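Local coordinates for D-xylonate dehydratase (Caulobacter crescentus, PDB 5OYN), which catalyses the dehydration of D-xylonate and D-gluconate to 2-dehydro-3-deoxy sugar acids, using a [2Fe-2S] cluster and magnesium, at residues G208-A216 and V319-G329; T231-E242 and G329-P339. All blocks are in the same frame, centred on the assembly; numbering follows the deposited sequence.

Interaction 1: residues G208-A216 and V319-G329. With FES (Fe2/s2 (inorganic) cluster), chain F.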
ATOM      1  N   GLY A 208      15.465  -4.633   7.944  1.00 38.50           N
ATOM      2  CA  GLY A 208      16.825  -4.235   7.646  1.00 45.97           C
ATOM      3  C   GLY A 208      17.700  -5.431   7.326  1.00 46.78           C
ATOM      4  O   GLY A 208      17.261  -6.581   7.331  1.00 45.62           O
ATOM      5  N   HIS A 209      18.974  -5.136   7.058  1.00 50.22           N
ATOM      6  CA  HIS A 209      19.926  -6.178   6.689  1.00 49.67           C
ATOM      7  C   HIS A 209      20.722  -6.614   7.920  1.00 51.72           C
ATOM      8  O   HIS A 209      20.462  -6.166   9.044  1.00 53.61           O
ATOM      9  CB  HIS A 209      20.822  -5.716   5.531  1.00 49.18           C
ATOM     10  CG  HIS A 209      21.749  -4.581   5.857  1.00 49.92           C
ATOM     11  ND1 HIS A 209      22.797  -4.700   6.747  1.00 45.39           N
ATOM     12  CD2 HIS A 209      21.819  -3.321   5.360  1.00 45.90           C
ATOM     13  CE1 HIS A 209      23.441  -3.549   6.817  1.00 47.06           C
ATOM     14  NE2 HIS A 209      22.875  -2.697   5.978  1.00 48.41           N
ATOM     15  N   CYS A 210      21.675  -7.530   7.715  1.00 49.30           N
ATOM     16  CA  CYS A 210      22.469  -8.045   8.829  1.00 52.28           C
ATOM     17  C   CYS A 210      23.075  -6.892   9.621  1.00 49.12           C
ATOM     18  O   CYS A 210      23.569  -5.926   9.038  1.00 51.96           O
ATOM     19  CB  CYS A 210      23.556  -8.986   8.303  1.00 50.43           C
ATOM     20  SG  CYS A 210      22.866 -10.530   7.636  1.00 61.73           S
ATOM     21  N   ASN A 211      22.988  -6.969  10.951  1.00 45.87           N
ATOM     22  CA  ASN A 211      23.320  -5.835  11.811  1.00 49.29           C
ATOM     23  C   ASN A 211      24.758  -5.861  12.312  1.00 48.91           C
ATOM     24  O   ASN A 211      25.133  -4.995  13.108  1.00 51.00           O
ATOM     25  CB  ASN A 211      22.351  -5.749  13.010  1.00 44.82           C
ATOM     26  CG  ASN A 211      22.274  -7.042  13.816  1.00 49.66           C
ATOM     27  OD1 ASN A 211      23.133  -7.925  13.695  1.00 49.37           O
ATOM     28  ND2 ASN A 211      21.239  -7.155  14.659  1.00 46.90           N
ATOM     29  N   THR A 212      25.549  -6.838  11.886  1.00 51.88           N
ATOM     30  CA  THR A 212      26.993  -6.889  12.078  1.00 48.44           C
ATOM     31  C   THR A 212      27.697  -6.243  10.883  1.00 53.19           C
ATOM     32  O   THR A 212      27.084  -5.955   9.850  1.00 53.53           O
ATOM     33  CB  THR A 212      27.433  -8.337  12.229  1.00 46.71           C
ATOM     34  OG1 THR A 212      26.679  -9.139  11.308  1.00 44.74           O
ATOM     35  CG2 THR A 212      27.164  -8.823  13.642  1.00 46.14           C
ATOM     36  N   MET A 213      29.006  -6.023  11.013  1.00 53.84           N
ATOM     37  CA  MET A 213      29.787  -5.492   9.893  1.00 47.70           C
ATOM     38  C   MET A 213      30.100  -6.597   8.878  1.00 51.61           C
ATOM     39  O   MET A 213      31.249  -6.949   8.614  1.00 60.96           O
ATOM     40  CB  MET A 213      31.057  -4.835  10.403  1.00 48.89           C
ATOM     41  CG  MET A 213      31.923  -4.223   9.308  1.00 48.50           C
ATOM     42  SD  MET A 213      31.140  -2.828   8.503  1.00 57.01           S
ATOM     43  CE  MET A 213      31.155  -1.670   9.878  1.00 50.43           C
ATOM     44  N   GLY A 214      29.042  -7.163   8.319  1.00 45.62           N
ATOM     45  CA  GLY A 214      29.152  -8.180   7.298  1.00 46.06           C
ATOM     46  C   GLY A 214      29.185  -7.564   5.918  1.00 50.17           C
ATOM     47  O   GLY A 214      29.523  -6.391   5.743  1.00 51.52           O
ATOM     48  N   THR A 215      28.818  -8.370   4.918  1.00 49.09           N
ATOM     49  CA  THR A 215      28.941  -7.905   3.539  1.00 50.60           C
ATOM     50  C   THR A 215      28.008  -6.738   3.269  1.00 56.08           C
ATOM     51  O   THR A 215      28.388  -5.789   2.567  1.00 53.93           O
ATOM     52  CB  THR A 215      28.657  -9.037   2.555  1.00 56.25           C
ATOM     53  OG1 THR A 215      29.344 -10.218   2.974  1.00 55.30           O
ATOM     54  CG2 THR A 215      29.106  -8.647   1.157  1.00 52.73           C
ATOM     55  N   ALA A 216      26.788  -6.788   3.827  1.00 53.49           N
ATOM     56  CA  ALA A 216      25.792  -5.754   3.560  1.00 49.28           C
ATOM     57  C   ALA A 216      26.206  -4.423   4.167  1.00 47.84           C
ATOM     58  O   ALA A 216      26.180  -3.387   3.494  1.00 49.53           O
ATOM     59  CB  ALA A 216      24.423  -6.183   4.093  1.00 54.39           C
ATOM     60  N   VAL A 319      36.584   0.477  14.025  1.00 53.16           N
ATOM     61  CA  VAL A 319      35.171   0.378  14.390  1.00 57.84           C
ATOM     62  C   VAL A 319      34.966  -0.851  15.263  1.00 52.53           C
ATOM     63  O   VAL A 319      35.397  -1.957  14.916  1.00 54.22           O
ATOM     64  CB  VAL A 319      34.240   0.369  13.159  1.00 59.69           C
ATOM     65  CG1 VAL A 319      34.677   1.412  12.150  1.00 55.73           C
ATOM     66  CG2 VAL A 319      34.127  -1.009  12.526  1.00 64.52           C
ATOM     67  N   ASN A 320      34.312  -0.648  16.405  1.00 52.54           N
ATOM     68  CA  ASN A 320      34.207  -1.665  17.449  1.00 50.84           C
ATOM     69  C   ASN A 320      32.913  -2.463  17.269  1.00 50.42           C
ATOM     70  O   ASN A 320      32.011  -2.449  18.096  1.00 45.23           O
ATOM     71  CB  ASN A 320      34.281  -1.015  18.821  1.00 50.30           C
ATOM     72  CG  ASN A 320      34.506  -2.025  19.917  1.00 55.07           C
ATOM     73  OD1 ASN A 320      34.724  -3.212  19.641  1.00 55.14           O
ATOM     74  ND2 ASN A 320      34.433  -1.574  21.170  1.00 48.25           N
ATOM     75  N   MET A 321      32.873  -3.214  16.174  1.00 50.19           N
ATOM     76  CA  MET A 321      31.670  -3.867  15.694  1.00 48.77           C
ATOM     77  C   MET A 321      31.936  -5.341  15.399  1.00 54.10           C
ATOM     78  O   MET A 321      32.918  -5.676  14.727  1.00 55.70           O
ATOM     79  CB  MET A 321      31.177  -3.160  14.428  1.00 52.60           C
ATOM     80  CG  MET A 321      29.681  -3.051  14.293  1.00 49.79           C
ATOM     81  SD  MET A 321      29.242  -2.056  12.863  1.00 54.54           S
ATOM     82  CE  MET A 321      28.014  -3.133  12.099  1.00 47.38           C
ATOM     83  N   GLN A 322      31.034  -6.216  15.863  1.00 54.19           N
ATOM     84  CA  GLN A 322      31.029  -7.623  15.477  1.00 52.79           C
ATOM     85  C   GLN A 322      31.106  -7.764  13.960  1.00 52.22           C
ATOM     86  O   GLN A 322      30.505  -6.961  13.239  1.00 58.81           O
ATOM     87  CB  GLN A 322      29.771  -8.304  16.020  1.00 48.97           C
ATOM     88  CG  GLN A 322      29.979  -8.903  17.391  1.00 53.53           C
ATOM     89  CD  GLN A 322      28.694  -9.281  18.103  1.00 55.81           C
ATOM     90  OE1 GLN A 322      28.037 -10.269  17.757  1.00 58.89           O
ATOM     91  NE2 GLN A 322      28.331  -8.498  19.116  1.00 52.54           N
ATOM     92  N   PRO A 323      31.817  -8.768  13.424  1.00 54.90           N
ATOM     93  CA  PRO A 323      32.542  -9.857  14.097  1.00 56.97           C
ATOM     94  C   PRO A 323      33.907  -9.475  14.662  1.00 55.02           C
ATOM     95  O   PRO A 323      34.371 -10.148  15.577  1.00 59.29           O
ATOM     96  CB  PRO A 323      32.704 -10.902  12.988  1.00 52.21           C
ATOM     97  CG  PRO A 323      32.724 -10.119  11.749  1.00 55.59           C
ATOM     98  CD  PRO A 323      31.809  -8.941  11.964  1.00 53.33           C
ATOM     99  N   ALA A 324      34.535  -8.417  14.145  1.00 54.18           N
ATOM    100  CA  ALA A 324      35.852  -8.046  14.654  1.00 50.99           C
ATOM    101  C   ALA A 324      35.801  -7.553  16.097  1.00 53.79           C
ATOM    102  O   ALA A 324      36.756  -7.761  16.853  1.00 57.23           O
ATOM    103  CB  ALA A 324      36.480  -6.978  13.759  1.00 51.02           C
ATOM    104  N   GLY A 325      34.710  -6.909  16.500  1.00 55.53           N
ATOM    105  CA  GLY A 325      34.627  -6.240  17.786  1.00 51.76           C
ATOM    106  C   GLY A 325      33.344  -6.588  18.519  1.00 55.03           C
ATOM    107  O   GLY A 325      32.858  -7.725  18.478  1.00 54.07           O
ATOM    108  N   LYS A 326      32.774  -5.569  19.166  1.00 51.10           N
ATOM    109  CA  LYS A 326      31.781  -5.727  20.226  1.00 52.09           C
ATOM    110  C   LYS A 326      30.358  -5.320  19.852  1.00 53.14           C
ATOM    111  O   LYS A 326      29.421  -6.085  20.099  1.00 55.78           O
ATOM    112  CB  LYS A 326      32.248  -4.918  21.437  1.00 49.91           C
ATOM    113  CG  LYS A 326      31.308  -4.916  22.600  1.00 54.49           C
ATOM    114  CD  LYS A 326      31.838  -3.988  23.677  1.00 56.11           C
ATOM    115  CE  LYS A 326      31.177  -4.252  25.015  1.00 49.07           C
ATOM    116  NZ  LYS A 326      30.522  -3.010  25.474  1.00 59.61           N
ATOM    117  N   TYR A 327      30.147  -4.135  19.282  1.00 49.69           N
ATOM    118  CA  TYR A 327      28.801  -3.593  19.125  1.00 49.12           C
ATOM    119  C   TYR A 327      28.201  -3.942  17.760  1.00 48.02           C
ATOM    120  O   TYR A 327      28.741  -4.743  16.997  1.00 56.95           O
ATOM    121  CB  TYR A 327      28.814  -2.086  19.361  1.00 43.45           C
ATOM    122  CG  TYR A 327      29.308  -1.731  20.742  1.00 55.35           C
ATOM    123  CD1 TYR A 327      28.499  -1.897  21.859  1.00 50.09           C
ATOM    124  CD2 TYR A 327      30.604  -1.255  20.937  1.00 54.97           C
ATOM    125  CE1 TYR A 327      28.961  -1.578  23.138  1.00 52.98           C
ATOM    126  CE2 TYR A 327      31.073  -0.932  22.209  1.00 52.71           C
ATOM    127  CZ  TYR A 327      30.249  -1.096  23.301  1.00 57.09           C
ATOM    128  OH  TYR A 327      30.717  -0.780  24.556  1.00 68.97           O
ATOM    129  N   LEU A 328      27.047  -3.355  17.455  1.00 53.97           N
ATOM    130  CA  LEU A 328      26.313  -3.657  16.236  1.00 46.79           C
ATOM    131  C   LEU A 328      25.949  -2.362  15.519  1.00 46.01           C
ATOM    132  O   LEU A 328      26.384  -1.281  15.929  1.00 44.95           O
ATOM    133  CB  LEU A 328      25.068  -4.474  16.560  1.00 47.98           C
ATOM    134  CG  LEU A 328      25.265  -5.805  17.296  1.00 51.83           C
ATOM    135  CD1 LEU A 328      23.934  -6.511  17.470  1.00 55.22           C
ATOM    136  CD2 LEU A 328      26.206  -6.707  16.562  1.00 48.30           C
ATOM    137  N   GLY A 329      25.138  -2.465  14.461  1.00 46.57           N
ATOM    138  CA  GLY A 329      24.913  -1.329  13.570  1.00 49.65           C
ATOM    139  C   GLY A 329      24.350  -0.087  14.243  1.00 47.06           C
ATOM    140  O   GLY A 329      24.649   1.037  13.830  1.00 46.32           O
TER
HETATM  141 FE1  FES F 602      20.472 -10.155   3.488  1.00 73.53          FE
HETATM  142 FE2  FES F 602      22.685 -11.076   5.379  1.00 79.41          FE
HETATM  143  S1  FES F 602      20.809 -11.990   4.665  1.00 67.11           S
HETATM  144  S2  FES F 602      22.030  -9.105   4.637  1.00 56.24           S
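N211, T212 and M213, in the loop that carries the cluster ligand C210, pack against M321, Q322, P323 and L328 of a turn containing a cis peptide bond before P323. C210 SG binds FE2 of the [2Fe-2S] cluster at 2.3 Å, while the CB atoms of H209 and A216 approach its sulfide S2. The residues directly after C210 are held by two backbone hydrogen bonds. M213 N donates to Q322 O (2.8 Å) in a nearly straight bond, 165° at the hydrogen. G329 N, at the start of a helix, donates to N211 O (2.9 Å). Between these bonds the M321 methyl lies against the T212–M213 peptide, with CE 3.4 Å from T212 C. The M213 side chain starts out anti to its own N (chi1 -179°) and then bends at chi2 and chi3, meeting M321 at about a right angle, with M213 CE 3.6 Å from M321 SD; the same methyl reaches V319 CG2. T212 divides its two branches. Its methyl CG2 touches both Q322 CB (3.6 Å) and L328 CD2 (3.7 Å), whereas OG1 turns from the turn to the carbonyl of S175. N211 similarly offers its amide to L328 CD1 by van der Waals contact alone, since OD1 is bonded to S175 OG and ND2 to L164 O. Thus the polar ends of N211 and T212 are satisfied by S175 and L164, and the 319-329 segment offers these two side chains apolar packing. The contact is wholly buried, with the T212 side chain about 10 Å from the bound magnesium. G214 and L328 occupy the N-cap positions of helices 215-225 and 329-335, so the contact joins two helix N-termini, with helix 177-187 touching T212 and Q322 through T177 and R181.

Interaction 2: residues T231-E242 and G329-P339; sequences TGCAAIPAPYRE and GERFHRAGGAP
Ring packing centres on H333, whose imidazole lies along the backbone of A235, I236 and P237. With CG anti to the backbone N (chi1 166°), the H333 ring is swung over I236, whose CA sits above one face, 3.7 Å from the centroid and 22° off the normal. P237 CD approaches the same ring obliquely and also lies over the centre of one face of the Y240 ring.

Apolar contacts continue on the A235 methyl: CB meets H333 CB at 3.7 Å and F332 CD2 at 4.0 Å, and also touches G337 CA. Farther along, T231 CG2 slides past P339 CG at 3.6 Å.

Among polar contacts, Y240 OH donates to E330 OE1 in a hydrogen bond modelled so short that its length is doubtful; the carboxylate stands nearly perpendicular to the phenol ring, and E330 OE2 takes D165 N. One water links A235 N, weakly, to A338 N; another donates to A235 O and G329 O.

The loop leading into helix 241-259 therefore lies against helix 329-335 and the start of helix 337-347, beyond the Schellman motif at G336, while R334 makes a cation-pi contact with W167 of the third subunit.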
ATOM      1  N   THR A 231      26.035  11.621   2.258  1.00 50.82           N
ATOM      2  CA  THR A 231      26.845  11.418   3.450  1.00 47.46           C
ATOM      3  C   THR A 231      25.958  10.927   4.582  1.00 53.77           C
ATOM      4  O   THR A 231      24.893  11.500   4.845  1.00 53.79           O
ATOM      5  CB  THR A 231      27.560  12.714   3.852  1.00 47.29           C
ATOM      6  OG1 THR A 231      28.173  13.309   2.705  1.00 49.48           O
ATOM      7  CG2 THR A 231      28.623  12.433   4.865  1.00 50.36           C
ATOM      8  N   GLY A 232      26.396   9.858   5.244  1.00 55.23           N
ATOM      9  CA  GLY A 232      25.680   9.280   6.355  1.00 52.91           C
ATOM     10  C   GLY A 232      24.666   8.232   5.971  1.00 55.14           C
ATOM     11  O   GLY A 232      24.038   7.651   6.858  1.00 52.91           O
ATOM     12  N   CYS A 233      24.520   7.949   4.677  1.00 53.70           N
ATOM     13  CA  CYS A 233      23.474   7.055   4.201  1.00 52.77           C
ATOM     14  C   CYS A 233      23.686   5.609   4.654  1.00 55.05           C
ATOM     15  O   CYS A 233      22.724   4.920   5.018  1.00 59.24           O
ATOM     16  CB  CYS A 233      23.415   7.130   2.681  1.00 52.71           C
ATOM     17  SG  CYS A 233      22.061   6.238   1.939  1.00 56.30           S
ATOM     18  N   ALA A 234      24.920   5.119   4.623  1.00 50.63           N
ATOM     19  CA  ALA A 234      25.148   3.682   4.742  1.00 49.69           C
ATOM     20  C   ALA A 234      24.619   3.121   6.057  1.00 47.76           C
ATOM     21  O   ALA A 234      23.972   2.065   6.074  1.00 48.27           O
ATOM     22  CB  ALA A 234      26.640   3.374   4.602  1.00 52.28           C
ATOM     23  N   ALA A 235      24.876   3.807   7.169  1.00 44.75           N
ATOM     24  CA  ALA A 235      24.792   3.160   8.471  1.00 43.29           C
ATOM     25  C   ALA A 235      23.448   3.306   9.172  1.00 48.68           C
ATOM     26  O   ALA A 235      23.229   2.588  10.157  1.00 48.84           O
ATOM     27  CB  ALA A 235      25.874   3.694   9.410  1.00 37.68           C
ATOM     28  N   ILE A 236      22.576   4.216   8.732  1.00 42.33           N
ATOM     29  CA  ILE A 236      21.295   4.414   9.429  1.00 45.75           C
ATOM     30  C   ILE A 236      20.550   3.087   9.507  1.00 45.22           C
ATOM     31  O   ILE A 236      20.374   2.414   8.471  1.00 45.59           O
ATOM     32  CB  ILE A 236      20.431   5.473   8.719  1.00 49.03           C
ATOM     33  CG1 ILE A 236      21.256   6.685   8.284  1.00 47.24           C
ATOM     34  CG2 ILE A 236      19.318   5.924   9.650  1.00 48.49           C
ATOM     35  CD1 ILE A 236      20.563   7.562   7.257  1.00 42.54           C
ATOM     36  N   PRO A 237      20.126   2.638  10.689  1.00 44.87           N
ATOM     37  CA  PRO A 237      19.326   1.407  10.756  1.00 47.81           C
ATOM     38  C   PRO A 237      17.978   1.590  10.064  1.00 44.99           C
ATOM     39  O   PRO A 237      17.341   2.644  10.167  1.00 44.89           O
ATOM     40  CB  PRO A 237      19.169   1.169  12.267  1.00 45.76           C
ATOM     41  CG  PRO A 237      20.355   1.887  12.876  1.00 39.60           C
ATOM     42  CD  PRO A 237      20.490   3.127  12.032  1.00 43.27           C
ATOM     43  N   ALA A 238      17.549   0.545   9.360  1.00 40.52           N
ATOM     44  CA  ALA A 238      16.325   0.602   8.562  1.00 45.24           C
ATOM     45  C   ALA A 238      15.089   1.189   9.263  1.00 42.76           C
ATOM     46  O   ALA A 238      14.357   1.946   8.607  1.00 41.55           O
ATOM     47  CB  ALA A 238      16.027  -0.806   8.035  1.00 43.19           C
ATOM     48  N   PRO A 239      14.780   0.903  10.530  1.00 38.55           N
ATOM     49  CA  PRO A 239      13.557   1.473  11.112  1.00 41.96           C
ATOM     50  C   PRO A 239      13.672   2.867  11.710  1.00 46.05           C
ATOM     51  O   PRO A 239      12.647   3.369  12.181  1.00 51.11           O
ATOM     52  CB  PRO A 239      13.173   0.458  12.207  1.00 39.63           C
ATOM     53  CG  PRO A 239      14.185  -0.660  12.123  1.00 45.43           C
ATOM     54  CD  PRO A 239      15.359  -0.133  11.399  1.00 41.06           C
ATOM     55  N   TYR A 240      14.837   3.516  11.713  1.00 46.54           N
ATOM     56  CA  TYR A 240      14.907   4.904  12.175  1.00 46.36           C
ATOM     57  C   TYR A 240      14.225   5.830  11.179  1.00 43.07           C
ATOM     58  O   TYR A 240      14.230   5.592   9.969  1.00 43.60           O
ATOM     59  CB  TYR A 240      16.356   5.378  12.335  1.00 45.92           C
ATOM     60  CG  TYR A 240      17.109   4.889  13.543  1.00 43.59           C
ATOM     61  CD1 TYR A 240      16.766   3.704  14.177  1.00 43.57           C
ATOM     62  CD2 TYR A 240      18.198   5.604  14.029  1.00 46.24           C
ATOM     63  CE1 TYR A 240      17.480   3.239  15.262  1.00 42.34           C
ATOM     64  CE2 TYR A 240      18.931   5.150  15.109  1.00 46.07           C
ATOM     65  CZ  TYR A 240      18.564   3.964  15.731  1.00 48.36           C
ATOM     66  OH  TYR A 240      19.287   3.504  16.819  1.00 47.05           O
ATOM     67  N   ARG A 241      13.657   6.921  11.679  1.00 47.07           N
ATOM     68  CA  ARG A 241      13.034   7.829  10.720  1.00 53.95           C
ATOM     69  C   ARG A 241      14.094   8.550   9.901  1.00 47.98           C
ATOM     70  O   ARG A 241      13.822   8.950   8.761  1.00 43.93           O
ATOM     71  CB  ARG A 241      12.084   8.826  11.405  1.00 47.79           C
ATOM     72  CG  ARG A 241      12.673   9.610  12.539  1.00 46.42           C
ATOM     73  CD  ARG A 241      13.001  11.051  12.161  1.00 45.11           C
ATOM     74  NE  ARG A 241      13.485  11.733  13.362  1.00 58.86           N
ATOM     75  CZ  ARG A 241      14.712  12.222  13.545  1.00 54.60           C
ATOM     76  NH1 ARG A 241      15.623  12.167  12.585  1.00 59.39           N
ATOM     77  NH2 ARG A 241      15.023  12.788  14.698  1.00 61.16           N
ATOM     78  N   GLU A 242      15.305   8.696  10.457  1.00 47.75           N
ATOM     79  CA  GLU A 242      16.459   9.196   9.715  1.00 45.61           C
ATOM     80  C   GLU A 242      16.540   8.529   8.347  1.00 45.26           C
ATOM     81  O   GLU A 242      16.833   9.190   7.349  1.00 47.15           O
ATOM     82  CB  GLU A 242      17.755   8.933  10.472  1.00 50.69           C
ATOM     83  CG  GLU A 242      18.270  10.064  11.324  1.00 56.91           C
ATOM     84  CD  GLU A 242      19.535   9.662  12.092  1.00 63.74           C
ATOM     85  OE1 GLU A 242      19.418   9.270  13.276  1.00 66.62           O
ATOM     86  OE2 GLU A 242      20.649   9.733  11.512  1.00 69.13           O
ATOM     87  N   GLY A 329      25.138  -2.465  14.461  1.00 46.57           N
ATOM     88  CA  GLY A 329      24.913  -1.329  13.570  1.00 49.65           C
ATOM     89  C   GLY A 329      24.350  -0.087  14.243  1.00 47.06           C
ATOM     90  O   GLY A 329      24.649   1.037  13.830  1.00 46.32           O
ATOM     91  N   GLU A 330      23.538  -0.259  15.283  1.00 42.47           N
ATOM     92  CA  GLU A 330      22.971   0.903  15.952  1.00 47.05           C
ATOM     93  C   GLU A 330      24.055   1.757  16.585  1.00 46.58           C
ATOM     94  O   GLU A 330      24.089   2.976  16.392  1.00 51.02           O
ATOM     95  CB  GLU A 330      21.963   0.466  17.006  1.00 49.07           C
ATOM     96  CG  GLU A 330      20.625   0.007  16.442  1.00 48.16           C
ATOM     97  CD  GLU A 330      19.532   0.097  17.474  1.00 47.87           C
ATOM     98  OE1 GLU A 330      19.078   1.236  17.705  1.00 53.18           O
ATOM     99  OE2 GLU A 330      19.148  -0.945  18.068  1.00 44.35           O
ATOM    100  N   ARG A 331      24.946   1.142  17.365  1.00 49.75           N
ATOM    101  CA  ARG A 331      26.007   1.921  18.000  1.00 52.54           C
ATOM    102  C   ARG A 331      26.933   2.543  16.953  1.00 48.95           C
ATOM    103  O   ARG A 331      27.370   3.698  17.099  1.00 41.80           O
ATOM    104  CB  ARG A 331      26.789   1.046  18.975  1.00 47.77           C
ATOM    105  CG  ARG A 331      26.040   0.718  20.264  1.00 51.40           C
ATOM    106  CD  ARG A 331      25.745   1.959  21.104  1.00 48.45           C
ATOM    107  NE  ARG A 331      26.926   2.703  21.557  1.00 53.50           N
ATOM    108  CZ  ARG A 331      27.636   2.427  22.657  1.00 55.14           C
ATOM    109  NH1 ARG A 331      27.319   1.397  23.428  1.00 53.99           N
ATOM    110  NH2 ARG A 331      28.674   3.186  22.991  1.00 52.44           N
ATOM    111  N   PHE A 332      27.209   1.804  15.872  1.00 42.07           N
ATOM    112  CA  PHE A 332      28.072   2.331  14.831  1.00 40.11           C
ATOM    113  C   PHE A 332      27.497   3.618  14.253  1.00 46.88           C
ATOM    114  O   PHE A 332      28.193   4.640  14.161  1.00 46.44           O
ATOM    115  CB  PHE A 332      28.281   1.275  13.745  1.00 43.23           C
ATOM    116  CG  PHE A 332      29.123   1.760  12.588  1.00 48.41           C
ATOM    117  CD1 PHE A 332      30.347   2.389  12.815  1.00 45.20           C
ATOM    118  CD2 PHE A 332      28.684   1.602  11.278  1.00 44.02           C
ATOM    119  CE1 PHE A 332      31.112   2.843  11.767  1.00 46.89           C
ATOM    120  CE2 PHE A 332      29.446   2.056  10.221  1.00 41.57           C
ATOM    121  CZ  PHE A 332      30.658   2.680  10.464  1.00 49.37           C
ATOM    122  N   HIS A 333      26.211   3.603  13.898  1.00 46.12           N
ATOM    123  CA  HIS A 333      25.625   4.774  13.254  1.00 44.27           C
ATOM    124  C   HIS A 333      25.489   5.942  14.231  1.00 44.37           C
ATOM    125  O   HIS A 333      25.657   7.106  13.846  1.00 50.72           O
ATOM    126  CB  HIS A 333      24.269   4.420  12.632  1.00 48.36           C
ATOM    127  CG  HIS A 333      23.473   5.625  12.245  1.00 49.37           C
ATOM    128  ND1 HIS A 333      22.514   6.178  13.067  1.00 44.35           N
ATOM    129  CD2 HIS A 333      23.550   6.431  11.159  1.00 45.48           C
ATOM    130  CE1 HIS A 333      22.015   7.257  12.493  1.00 45.11           C
ATOM    131  NE2 HIS A 333      22.626   7.433  11.335  1.00 49.15           N
ATOM    132  N   ARG A 334      25.174   5.665  15.492  1.00 46.15           N
ATOM    133  CA  ARG A 334      25.117   6.734  16.485  1.00 48.71           C
ATOM    134  C   ARG A 334      26.489   7.353  16.725  1.00 55.48           C
ATOM    135  O   ARG A 334      26.580   8.541  17.058  1.00 58.25           O
ATOM    136  CB  ARG A 334      24.554   6.185  17.791  1.00 50.50           C
ATOM    137  CG  ARG A 334      24.026   7.216  18.756  1.00 54.22           C
ATOM    138  CD  ARG A 334      22.702   6.717  19.374  1.00 58.75           C
ATOM    139  NE  ARG A 334      22.894   5.564  20.250  1.00 54.83           N
ATOM    140  CZ  ARG A 334      22.175   4.450  20.179  1.00 51.83           C
ATOM    141  NH1 ARG A 334      21.218   4.345  19.269  1.00 48.35           N
ATOM    142  NH2 ARG A 334      22.422   3.438  21.009  1.00 51.39           N
ATOM    143  N   ALA A 335      27.563   6.562  16.580  1.00 54.70           N
ATOM    144  CA  ALA A 335      28.929   7.073  16.668  1.00 53.30           C
ATOM    145  C   ALA A 335      29.339   7.911  15.461  1.00 51.96           C
ATOM    146  O   ALA A 335      30.354   8.613  15.534  1.00 49.87           O
ATOM    147  CB  ALA A 335      29.909   5.917  16.834  1.00 49.26           C
ATOM    148  N   GLY A 336      28.592   7.849  14.359  1.00 48.30           N
ATOM    149  CA  GLY A 336      28.871   8.680  13.206  1.00 40.82           C
ATOM    150  C   GLY A 336      29.014   7.876  11.936  1.00 42.76           C
ATOM    151  O   GLY A 336      29.244   8.433  10.858  1.00 47.03           O
ATOM    152  N   GLY A 337      28.902   6.559  12.062  1.00 44.38           N
ATOM    153  CA  GLY A 337      28.928   5.625  10.950  1.00 48.57           C
ATOM    154  C   GLY A 337      30.088   5.842  10.002  1.00 49.04           C
ATOM    155  O   GLY A 337      31.193   6.225  10.399  1.00 52.69           O
ATOM    156  N   ALA A 338      29.832   5.594   8.720  1.00 45.89           N
ATOM    157  CA  ALA A 338      30.910   5.644   7.732  1.00 47.26           C
ATOM    158  C   ALA A 338      31.599   6.999   7.662  1.00 54.45           C
ATOM    159  O   ALA A 338      32.843   7.025   7.637  1.00 56.41           O
ATOM    160  CB  ALA A 338      30.390   5.225   6.355  1.00 43.99           C
ATOM    161  N   PRO A 339      30.895   8.144   7.629  1.00 55.20           N
ATOM    162  CA  PRO A 339      31.627   9.419   7.559  1.00 49.28           C
ATOM    163  C   PRO A 339      32.618   9.587   8.690  1.00 51.20           C
ATOM    164  O   PRO A 339      33.696  10.147   8.475  1.00 58.15           O
ATOM    165  CB  PRO A 339      30.513  10.473   7.620  1.00 46.27           C
ATOM    166  CG  PRO A 339      29.320   9.776   7.178  1.00 50.91           C
ATOM    167  CD  PRO A 339      29.443   8.372   7.662  1.00 51.15           C
TER
HETATM  168  O   HOH W   1      27.120   5.865   7.064  1.00 52.78           O
HETATM  169  O   HOH W   2      25.539   0.579  10.764  1.00 54.52           O

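Interactions 1 and 2 lie about 12 Å apart, centre to centre, on the same side of the chain's centre, and share G329, where the 319-329 turn passes into helix 329-335. Their segments alternate along the chain: 208-216, 231-242, 319-329, then 329-339. Helices 215-225 and 241-259, which follow one another, each receive one of the earlier segments. F332 of the shared helix spans both contacts, its CB 3.6 Å from M321 SD and its ring against V319 and M213, and G208 CA meets A238 CB directly. One short helix thus connects the cluster-binding loop with packing that extends towards a subunit interface of the tetramer.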